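Local atomic coordinates of surface presentation of antigens protein SpaS (Shigella flexneri, PDB entry 2VT1), a protein that is required for secretion and surface presentation of the invasion plasmid antigens and for host-cell invasion, and belongs to the type III secretion exporter family. Residues H3-I8 against Q27-V32. Sequence-based numbering, arbitrary orientation.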
# COMPACT_ATOMS: atom_id res chain seq x y z
N HIS B 3 3.56 13.57 -0.70
CA HIS B 3 2.52 12.56 -0.57
C HIS B 3 3.01 11.21 -1.04
O HIS B 3 3.67 11.11 -2.08
CB HIS B 3 1.26 12.95 -1.32
CG HIS B 3 0.64 14.21 -0.81
ND1 HIS B 3 0.69 15.40 -1.50
CD2 HIS B 3 -0.02 14.47 0.35
CE1 HIS B 3 0.09 16.34 -0.80
NE2 HIS B 3 -0.36 15.80 0.32
N ILE B 4 2.69 10.18 -0.26
CA ILE B 4 3.13 8.81 -0.51
C ILE B 4 1.92 7.84 -0.44
O ILE B 4 1.04 7.97 0.41
CB ILE B 4 4.20 8.35 0.51
CG1 ILE B 4 5.48 9.18 0.39
CG2 ILE B 4 4.51 6.88 0.33
CD1 ILE B 4 6.39 9.06 1.60
N ALA B 5 1.87 6.88 -1.36
CA ALA B 5 0.88 5.81 -1.31
C ALA B 5 1.60 4.49 -1.54
O ALA B 5 2.31 4.33 -2.52
CB ALA B 5 -0.18 6.03 -2.37
N ILE B 6 1.44 3.55 -0.60
CA ILE B 6 2.03 2.22 -0.75
C ILE B 6 0.89 1.20 -0.65
O ILE B 6 0.14 1.13 0.34
CB ILE B 6 3.12 1.89 0.33
CG1 ILE B 6 4.04 3.09 0.61
CG2 ILE B 6 3.90 0.61 -0.05
CD1 ILE B 6 5.19 3.36 -0.39
N GLY B 7 0.75 0.44 -1.72
CA GLY B 7 -0.24 -0.59 -1.78
C GLY B 7 0.32 -1.83 -1.13
O GLY B 7 1.50 -2.14 -1.31
N ILE B 8 -0.51 -2.53 -0.37
CA ILE B 8 -0.08 -3.75 0.33
C ILE B 8 -1.02 -4.92 0.06
O ILE B 8 -2.23 -4.86 0.25
CB ILE B 8 0.02 -3.54 1.85
CG1 ILE B 8 0.95 -2.38 2.18
CG2 ILE B 8 0.53 -4.80 2.52
CD1 ILE B 8 2.39 -2.66 1.97
N GLN B 27 1.06 13.91 -6.57
CA GLN B 27 -0.29 14.00 -7.13
C GLN B 27 -0.84 12.64 -7.48
O GLN B 27 -2.02 12.38 -7.26
CB GLN B 27 -0.35 14.94 -8.34
CG GLN B 27 -0.15 16.42 -7.98
CD GLN B 27 -1.16 16.93 -6.97
OE1 GLN B 27 -2.38 16.84 -7.17
NE2 GLN B 27 -0.66 17.49 -5.87
N CYS B 28 -0.01 11.76 -8.04
CA CYS B 28 -0.44 10.42 -8.36
C CYS B 28 -0.85 9.68 -7.09
O CYS B 28 -1.80 8.92 -7.09
CB CYS B 28 0.67 9.65 -9.08
SG CYS B 28 0.87 10.05 -10.84
N ALA B 29 -0.13 9.92 -6.00
CA ALA B 29 -0.48 9.30 -4.71
C ALA B 29 -1.88 9.69 -4.24
O ALA B 29 -2.61 8.89 -3.66
CB ALA B 29 0.53 9.67 -3.65
N LEU B 30 -2.25 10.95 -4.50
CA LEU B 30 -3.53 11.47 -4.06
C LEU B 30 -4.67 10.83 -4.86
O LEU B 30 -5.78 10.66 -4.35
CB LEU B 30 -3.59 13.00 -4.23
CG LEU B 30 -2.66 13.91 -3.42
CD1 LEU B 30 -2.84 15.35 -3.87
CD2 LEU B 30 -2.89 13.80 -1.93
N ALA B 31 -4.37 10.50 -6.12
CA ALA B 31 -5.34 9.85 -7.01
C ALA B 31 -5.50 8.39 -6.61
O ALA B 31 -6.60 7.84 -6.65
CB ALA B 31 -4.91 9.96 -8.49
N VAL B 32 -4.39 7.77 -6.23
CA VAL B 32 -4.47 6.41 -5.69
C VAL B 32 -5.39 6.37 -4.46
O VAL B 32 -6.23 5.48 -4.32
CB VAL B 32 -3.07 5.87 -5.34
CG1 VAL B 32 -3.20 4.57 -4.58
CG2 VAL B 32 -2.26 5.64 -6.61
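H3 meets the helix just before strand 4-8 begins. Its CG sits beside the backbone N and anti to the carbonyl carbon (chi1 -62°), which places the ring beside L30. The L30 CD2 methyl lies 3.7 Å from the centroid of the H3 ring. It is 10° off the ring normal, so this is a CH-pi contact nearly centred on the ring. L30 leaves the helix to one side, and the end of its side chain comes in to the histidine. Further in, H3 CB is 4.1 Å from A29 CB. H3 also pairs through its backbone with N26, at the start of the helix. The I4 side chain points away from the helix. Backbone I4 C still lies 3.9 Å from A29 CB. I4 O takes a weak hydrogen bond from R33, one residue beyond segment 27-32. This is a beta-beta-alpha unit of the SpaS cytoplasmic domain: strand 4-9 pairs antiparallel with 19-25, and helix 26-38 follows directly and packs over the pair. In this family the chain is cleaved at an NPTH motif. The chain here starts with Pro-Thr-His, so H3 is probably the histidine of that motif. A5 holds the closest backbone approach, its CA 5.1 Å from that of A29. Its methyl points toward the helix and meets A29 CB at 3.9 Å and V32 CG1 at 4.0 Å, side chains one turn apart. In V32 the branch that reaches A5 CB is CG1, anti to the backbone N (chi1 170°). With small alanines facing each other, the segment axes come within 7.1 Å. I6 turns to the other side of the sheet and packs on I20 and I23, while I6, G7 and I8 pair antiparallel with a strand of another chain, which extends the sheet.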